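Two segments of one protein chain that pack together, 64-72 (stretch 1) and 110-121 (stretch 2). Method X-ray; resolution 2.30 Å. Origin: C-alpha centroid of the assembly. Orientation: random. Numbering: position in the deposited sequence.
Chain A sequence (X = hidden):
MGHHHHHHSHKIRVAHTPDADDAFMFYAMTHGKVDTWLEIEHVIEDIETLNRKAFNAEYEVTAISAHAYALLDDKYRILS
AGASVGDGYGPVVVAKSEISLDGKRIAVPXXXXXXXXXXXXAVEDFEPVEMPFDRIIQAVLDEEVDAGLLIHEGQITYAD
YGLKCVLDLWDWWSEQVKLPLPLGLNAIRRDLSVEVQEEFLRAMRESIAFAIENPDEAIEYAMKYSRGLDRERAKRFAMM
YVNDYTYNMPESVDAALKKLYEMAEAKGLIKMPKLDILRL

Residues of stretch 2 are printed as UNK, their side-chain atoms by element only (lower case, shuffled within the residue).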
# COMPACT_ATOMS: atom_id res chain seq x y z
N ILE A 64 6.33 -1.12 -1.67
CA ILE A 64 6.32 -2.42 -1.01
C ILE A 64 5.57 -2.37 0.32
O ILE A 64 5.73 -1.42 1.08
CB ILE A 64 7.76 -2.91 -0.74
CG1 ILE A 64 7.72 -4.34 -0.19
CG2 ILE A 64 8.43 -2.02 0.29
CD1 ILE A 64 9.09 -4.92 0.06
N SER A 65 4.78 -3.40 0.58
CA SER A 65 4.00 -3.50 1.81
C SER A 65 4.90 -3.45 3.05
O SER A 65 6.02 -3.97 3.02
CB SER A 65 3.22 -4.81 1.82
OG SER A 65 2.28 -4.86 0.76
N ALA A 66 4.44 -2.83 4.13
CA ALA A 66 5.26 -2.78 5.33
C ALA A 66 5.60 -4.21 5.75
O ALA A 66 6.74 -4.51 6.11
CB ALA A 66 4.53 -2.06 6.47
N HIS A 67 4.62 -5.10 5.68
CA HIS A 67 4.81 -6.51 6.02
C HIS A 67 6.05 -7.06 5.30
O HIS A 67 7.03 -7.47 5.94
CB HIS A 67 3.58 -7.30 5.60
CG HIS A 67 3.69 -8.78 5.85
ND1 HIS A 67 2.76 -9.68 5.37
CD2 HIS A 67 4.60 -9.52 6.52
CE1 HIS A 67 3.09 -10.90 5.73
NE2 HIS A 67 4.21 -10.83 6.44
N ALA A 68 6.00 -7.06 3.98
CA ALA A 68 7.09 -7.55 3.15
C ALA A 68 8.44 -6.94 3.52
O ALA A 68 9.45 -7.65 3.58
CB ALA A 68 6.78 -7.28 1.68
N TYR A 69 8.45 -5.64 3.79
CA TYR A 69 9.67 -4.94 4.15
C TYR A 69 10.45 -5.63 5.26
O TYR A 69 11.68 -5.64 5.25
CB TYR A 69 9.37 -3.50 4.58
CG TYR A 69 10.62 -2.75 4.97
CD1 TYR A 69 11.58 -2.42 4.01
CD2 TYR A 69 10.91 -2.45 6.30
CE1 TYR A 69 12.79 -1.84 4.36
CE2 TYR A 69 12.13 -1.86 6.66
CZ TYR A 69 13.06 -1.56 5.67
OH TYR A 69 14.28 -1.02 5.99
N ALA A 70 9.74 -6.20 6.23
CA ALA A 70 10.41 -6.87 7.34
C ALA A 70 11.25 -8.06 6.87
O ALA A 70 12.19 -8.46 7.56
CB ALA A 70 9.38 -7.33 8.37
N LEU A 71 10.93 -8.58 5.69
CA LEU A 71 11.66 -9.72 5.11
C LEU A 71 12.72 -9.30 4.09
O LEU A 71 13.27 -10.14 3.37
CB LEU A 71 10.68 -10.70 4.45
CG LEU A 71 9.71 -11.49 5.34
CD1 LEU A 71 8.59 -12.07 4.50
CD2 LEU A 71 10.46 -12.59 6.07
N LEU A 72 13.02 -8.00 4.02
CA LEU A 72 14.03 -7.52 3.08
C LEU A 72 14.67 -6.19 3.47
O LEU A 72 15.11 -5.42 2.62
CB LEU A 72 13.42 -7.44 1.68
CG LEU A 72 11.99 -6.90 1.64
CD1 LEU A 72 12.05 -5.40 1.42
CD2 LEU A 72 11.20 -7.58 0.54
N UNK A 110 -2.69 -10.97 -1.40
CA UNK A 110 -1.29 -11.33 -1.40
C UNK A 110 -0.76 -11.67 -0.03
O UNK A 110 -0.98 -10.96 0.96
N UNK A 111 -0.04 -12.79 0.03
CA UNK A 111 0.54 -13.27 1.27
C UNK A 111 1.39 -12.25 2.01
O UNK A 111 1.35 -12.17 3.23
c UNK A 111 3.29 -18.37 1.29
c UNK A 111 1.96 -15.06 2.30
c UNK A 111 1.40 -14.50 1.02
n UNK A 111 2.78 -19.40 0.64
n UNK A 111 2.61 -17.23 1.36
c UNK A 111 3.08 -16.03 2.05
n UNK A 111 4.48 -18.46 1.88
N UNK A 112 2.17 -11.47 1.27
CA UNK A 112 3.06 -10.50 1.89
C UNK A 112 2.52 -9.09 2.12
O UNK A 112 3.27 -8.20 2.49
c UNK A 112 4.36 -10.44 1.07
c UNK A 112 5.96 -13.75 0.03
c UNK A 112 5.76 -12.17 2.30
c UNK A 112 5.27 -12.54 -0.01
c UNK A 112 6.55 -14.17 1.21
o UNK A 112 7.20 -15.39 1.28
c UNK A 112 5.15 -11.73 1.12
c UNK A 112 6.46 -13.39 2.35
N UNK A 113 1.22 -8.88 1.92
CA UNK A 113 0.69 -7.54 2.15
C UNK A 113 0.51 -7.30 3.63
O UNK A 113 0.34 -8.23 4.42
c UNK A 113 -0.60 -7.79 0.06
c UNK A 113 -0.66 -7.35 1.51
o UNK A 113 -1.62 -8.14 2.22
N UNK A 114 0.55 -6.03 4.00
CA UNK A 114 0.38 -5.64 5.38
C UNK A 114 -1.01 -6.06 5.86
O UNK A 114 -1.18 -6.49 7.01
o UNK A 114 1.90 -3.79 5.18
c UNK A 114 0.55 -4.13 5.52
c UNK A 114 0.28 -3.69 6.95
N UNK A 115 -2.00 -5.97 4.98
CA UNK A 115 -3.36 -6.35 5.32
C UNK A 115 -3.44 -7.83 5.69
O UNK A 115 -4.27 -8.23 6.51
c UNK A 115 -4.31 -6.06 4.16
N UNK A 116 -2.59 -8.66 5.09
CA UNK A 116 -2.63 -10.07 5.42
C UNK A 116 -2.05 -10.29 6.81
O UNK A 116 -2.62 -11.01 7.63
c UNK A 116 -2.65 -12.09 3.93
o UNK A 116 -3.18 -12.87 4.74
n UNK A 116 -2.77 -12.23 2.61
c UNK A 116 -1.86 -10.90 4.41
N UNK A 117 -0.92 -9.65 7.07
CA UNK A 117 -0.27 -9.75 8.37
C UNK A 117 -1.29 -9.38 9.45
O UNK A 117 -1.44 -10.10 10.44
c UNK A 117 2.17 -10.15 10.16
c UNK A 117 1.70 -8.76 9.76
c UNK A 117 0.94 -8.82 8.43
c UNK A 117 2.90 -7.81 9.62
N UNK A 118 -2.00 -8.27 9.24
CA UNK A 118 -3.02 -7.83 10.20
C UNK A 118 -4.11 -8.89 10.41
O UNK A 118 -4.49 -9.19 11.54
c UNK A 118 -2.68 -4.87 11.27
c UNK A 118 -3.46 -4.10 9.02
c UNK A 118 -2.83 -5.25 9.83
c UNK A 118 -3.67 -6.52 9.72
N UNK A 119 -4.62 -9.45 9.31
CA UNK A 119 -5.64 -10.47 9.40
C UNK A 119 -5.12 -11.65 10.21
O UNK A 119 -5.79 -12.13 11.13
c UNK A 119 -7.36 -12.39 6.40
c UNK A 119 -6.05 -10.93 7.99
c UNK A 119 -8.42 -11.57 8.51
c UNK A 119 -7.12 -12.04 7.87
N UNK A 120 -3.92 -12.11 9.88
CA UNK A 120 -3.29 -13.23 10.58
C UNK A 120 -3.09 -12.94 12.07
O UNK A 120 -2.90 -13.86 12.85
c UNK A 120 -0.90 -13.88 7.62
c UNK A 120 -2.12 -14.14 8.49
c UNK A 120 0.34 -14.56 8.17
n UNK A 120 1.57 -14.05 7.50
c UNK A 120 -1.96 -13.58 9.91
N UNK A 121 -3.12 -11.67 12.45
CA UNK A 121 -2.96 -11.28 13.85
C UNK A 121 -4.31 -11.16 14.54
O UNK A 121 -4.42 -11.38 15.74
c UNK A 121 -0.33 -8.44 13.55
c UNK A 121 -0.74 -9.88 13.69
c UNK A 121 0.01 -10.56 14.83
c UNK A 121 -2.25 -9.93 13.96
O HOH W 1 0.28 -4.07 1.97

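Position 110 has no side-chain atoms beyond CA, so it is Gly110. It touches nothing on stretch 1; an ideal CB here would lie 3.2 Å from a methyl carbon of position 113.

Position 111 carries three carbons, a nitrogen, then a carbon bearing two more nitrogens, a guanidinium chain: Arg111. The chain runs out into solvent, and the close approach is through the backbone, with His67 CE1 3.3 Å from Arg111 O.

Position 112 has one carbon leading to a six-carbon ring that bears an oxygen, which identifies Tyr112. Its CB lies 4.0 Å from Ala68 CB, and the ring atom CE1 is 3.3 Å from Leu71 CD1, an oblique approach. Its backbone oxygen takes part as well: Ala68 N donates to Tyr112 O at 3.3 Å, but the 124° angle makes this bond weak.

At position 113, CB carries one oxygen and one carbon. Such a fork fits threonine, Thr113. CB points away overall yet still lies 3.9 Å from Ser65 OG. The hydroxyl is used within its own stretch, as Thr113 OG1 donates to Gly110 O at 3.2 Å and accepts from the backbone N of position 116 at 3.1 Å, capping the helix that follows.

Position 114 repeats the pattern, one oxygen and one carbon on CB, and is Thr114. Here the hydroxyl faces stretch 1: His67 N donates to Thr114 OG1 at 3.1 Å with a nearly straight angle of 165°, and Ala66 N lies 2.9 Å from the same OG1.

Position 115 has a single carbon, Ala115; its CB points away and makes no contact.

Position 116 shows two carbons, the second carrying one oxygen and one nitrogen. Carbon-oxygen and carbon-nitrogen termini together indicate an amide, Asn116. Its ND2 donates to Gly110 O at 2.7 Å, tying the turn to the helix.

Position 117 has four carbons forked at the second, Leu117. CB sits 3.8 Å from the centroid of the His67 ring and 19° off its normal, a CH-pi contact over one face.

Positions 118 and 119 each have four carbons forked at the second, and both are out of reach of stretch 1: Leu118 and Leu119.

Position 120 has four carbons in a row ending in nitrogen, Lys120, whose NZ comes to 3.9 Å from His67 CE1. Position 121, again four forked carbons and out of reach, is Leu121.

The contact works around His67, which has 130 Å² covered by stretch 2, the largest area of any residue here. Its ND1 donates to Thr113 O at 3.0 Å (151°) near the ring plane, while Leu117 CB covers a face, so directional bonding and packing fix the same ring. A water bridges Ser65 OG, at 2.5 Å, and Thr114 N, at 2.8 Å, accepting from the latter. Tyr112 extends the apolar packing to Ala68 and Leu71, and the two stretches bury 438 Å² in total.

Stretch 2 110-121: GRYTTANLLLKL
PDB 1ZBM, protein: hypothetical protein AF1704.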